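Local structure of terminal uridylyltransferase 1 (Trypanosoma brucei, 5HZD) at residues A[132-137]-A[361-366]. The protein adds uridines to the 3' end of guide RNAs, ribosomal RNAs and some mRNAs during the editing of mitochondrial RNA. Numbering follows the deposited sequence.
Sequences DAMERG and IPESLV
Glu135, on the last turn of helix 131-135, reaches Ser364 in the loop 361-366. Ser364 OG donates to Glu135 OE2 over 2.8 Å. The hydroxyl comes from above the carboxylate plane, in a direction 61° out of it. The Glu135 chain bends at chi2 (-69°), and this turns CD toward the loop. CG, set anti to the carbonyl carbon, lies beside Val366, whose CG2 stands 3.7 Å from Glu135 CG. The two side chains cross at about a right angle, with the methyl packed on both CG and CD of the glutamate.

Ser364 OG has a second bond, accepted from the backbone N of Val366, with an N-H...O angle of 167°. This is an ST turn, and it ties the Ser364 hydroxyl to the backbone of the loop two residues on. A water completes the link: it donates to Glu135 OE2 and accepts from Leu365 N, each over 2.8 Å. OE2 therefore receives two hydrogen bonds, one directly from the loop and one through the water.

Met134 adds an apolar contact. It was modelled in two conformers, and the account holds for one of them, so its contacts are less certain. In this conformer the chain is extended, with CG anti to the backbone N, and carries SD to the loop. SD meets Leu365 CD1 at 4.0 Å, and these side chains also cross at about a right angle. Ala291 touches both Met134 and Leu365, while Glu363 also touches Arg295, a UTP-binding residue of helix 292-304.

The contact joins a helix of the catalytic palm to the loop between helices 336-349 and 385-409. Two donors on one carboxylate oxygen would favour the charged form of Glu135, in a surface contact that pairs this polar grip with thioether packing.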
loop_
_atom_site.group_PDB
_atom_site.type_symbol
_atom_site.label_atom_id
_atom_site.label_comp_id
_atom_site.label_asym_id
_atom_site.label_seq_id
_atom_site.Cartn_x
_atom_site.Cartn_y
_atom_site.Cartn_z
ATOM N N ASP A 132 -14.014 15.876 -11.876
ATOM C CA ASP A 132 -15.218 16.695 -12.029
ATOM C C ASP A 132 -16.415 15.994 -11.389
ATOM O O ASP A 132 -17.178 16.611 -10.632
ATOM C CB ASP A 132 -15.540 16.930 -13.510
ATOM C CG ASP A 132 -14.644 17.955 -14.153
ATOM O OD1 ASP A 132 -13.859 18.596 -13.422
ATOM O OD2 ASP A 132 -14.743 18.140 -15.394
ATOM N N ALA A 133 -16.580 14.706 -11.693
ATOM C CA ALA A 133 -17.734 13.972 -11.174
ATOM C C ALA A 133 -17.656 13.834 -9.662
ATOM O O ALA A 133 -18.677 13.998 -8.976
ATOM C CB ALA A 133 -17.844 12.595 -11.820
ATOM N N MET A 134 -16.460 13.567 -9.145
ATOM C CA MET A 134 -16.269 13.454 -7.707
ATOM C C MET A 134 -16.692 14.755 -7.031
ATOM O O MET A 134 -17.358 14.746 -5.995
ATOM C CB MET A 134 -14.808 13.158 -7.387
ATOM C CG MET A 134 -14.465 13.277 -5.917
ATOM S SD MET A 134 -12.820 12.631 -5.654
ATOM C CE MET A 134 -12.424 13.207 -3.996
ATOM N N GLU A 135 -16.326 15.885 -7.640
ATOM C CA GLU A 135 -16.686 17.186 -7.075
ATOM C C GLU A 135 -18.201 17.426 -7.047
ATOM O O GLU A 135 -18.707 18.100 -6.133
ATOM C CB GLU A 135 -15.940 18.313 -7.788
ATOM C CG GLU A 135 -14.412 18.256 -7.521
ATOM C CD GLU A 135 -14.064 18.599 -6.085
ATOM O OE1 GLU A 135 -14.445 19.706 -5.640
ATOM O OE2 GLU A 135 -13.423 17.774 -5.399
ATOM N N ARG A 136 -18.927 16.871 -8.023
ATOM C CA ARG A 136 -20.385 17.001 -8.046
ATOM C C ARG A 136 -21.061 15.989 -7.136
ATOM O O ARG A 136 -22.287 15.992 -7.025
ATOM C CB ARG A 136 -20.959 16.803 -9.456
ATOM C CG ARG A 136 -20.318 17.627 -10.544
ATOM C CD ARG A 136 -21.081 17.478 -11.842
ATOM N NE ARG A 136 -21.252 16.092 -12.290
ATOM C CZ ARG A 136 -20.445 15.492 -13.160
ATOM N NH1 ARG A 136 -19.395 16.143 -13.646
ATOM N NH2 ARG A 136 -20.673 14.241 -13.533
ATOM N N GLY A 137 -20.284 15.092 -6.535
ATOM C CA GLY A 137 -20.832 14.046 -5.688
ATOM C C GLY A 137 -21.373 12.859 -6.469
ATOM O O GLY A 137 -22.278 12.173 -6.013
ATOM N N ILE A 361 -4.180 17.654 4.238
ATOM C CA ILE A 361 -4.191 16.973 2.944
ATOM C C ILE A 361 -5.617 17.089 2.399
ATOM O O ILE A 361 -6.555 16.605 3.019
ATOM C CB ILE A 361 -3.848 15.487 3.075
ATOM C CG1 ILE A 361 -2.603 15.262 3.961
ATOM C CG2 ILE A 361 -3.709 14.851 1.715
ATOM C CD1 ILE A 361 -1.351 15.980 3.487
ATOM N N PRO A 362 -5.801 17.799 1.275
ATOM C CA PRO A 362 -7.167 18.015 0.788
ATOM C C PRO A 362 -7.828 16.714 0.357
ATOM O O PRO A 362 -7.170 15.782 -0.142
ATOM C CB PRO A 362 -6.979 18.913 -0.443
ATOM C CG PRO A 362 -5.543 19.285 -0.476
ATOM C CD PRO A 362 -4.766 18.380 0.406
ATOM N N GLU A 363 -9.138 16.643 0.590
ATOM C CA GLU A 363 -9.945 15.551 0.091
ATOM C C GLU A 363 -10.119 15.726 -1.431
ATOM O O GLU A 363 -10.101 14.745 -2.198
ATOM C CB GLU A 363 -11.336 15.562 0.765
ATOM C CG GLU A 363 -12.247 14.454 0.206
ATOM C CD GLU A 363 -13.622 14.408 0.845
ATOM O OE1 GLU A 363 -13.820 15.054 1.893
ATOM O OE2 GLU A 363 -14.506 13.717 0.291
ATOM N N SER A 364 -10.247 16.978 -1.852
ATOM C CA SER A 364 -10.467 17.281 -3.264
ATOM C C SER A 364 -9.210 16.996 -4.076
ATOM O O SER A 364 -8.088 17.275 -3.627
ATOM C CB SER A 364 -10.847 18.733 -3.455
ATOM O OG SER A 364 -11.014 19.023 -4.839
ATOM N N LEU A 365 -9.403 16.473 -5.283
ATOM C CA LEU A 365 -8.290 16.141 -6.171
ATOM C C LEU A 365 -8.146 17.188 -7.260
ATOM O O LEU A 365 -7.393 17.008 -8.220
ATOM C CB LEU A 365 -8.514 14.767 -6.788
ATOM C CG LEU A 365 -8.514 13.593 -5.810
ATOM C CD1 LEU A 365 -8.975 12.329 -6.537
ATOM C CD2 LEU A 365 -7.103 13.431 -5.258
ATOM N N VAL A 366 -8.872 18.291 -7.137
ATOM C CA VAL A 366 -8.798 19.359 -8.136
ATOM C C VAL A 366 -7.371 19.880 -8.376
ATOM O O VAL A 366 -6.949 20.091 -9.526
ATOM C CB VAL A 366 -9.742 20.519 -7.776
ATOM C CG1 VAL A 366 -9.447 21.732 -8.650
ATOM C CG2 VAL A 366 -11.192 20.074 -7.937
HETATM O O HOH W 1 -11.876 15.618 -6.251
#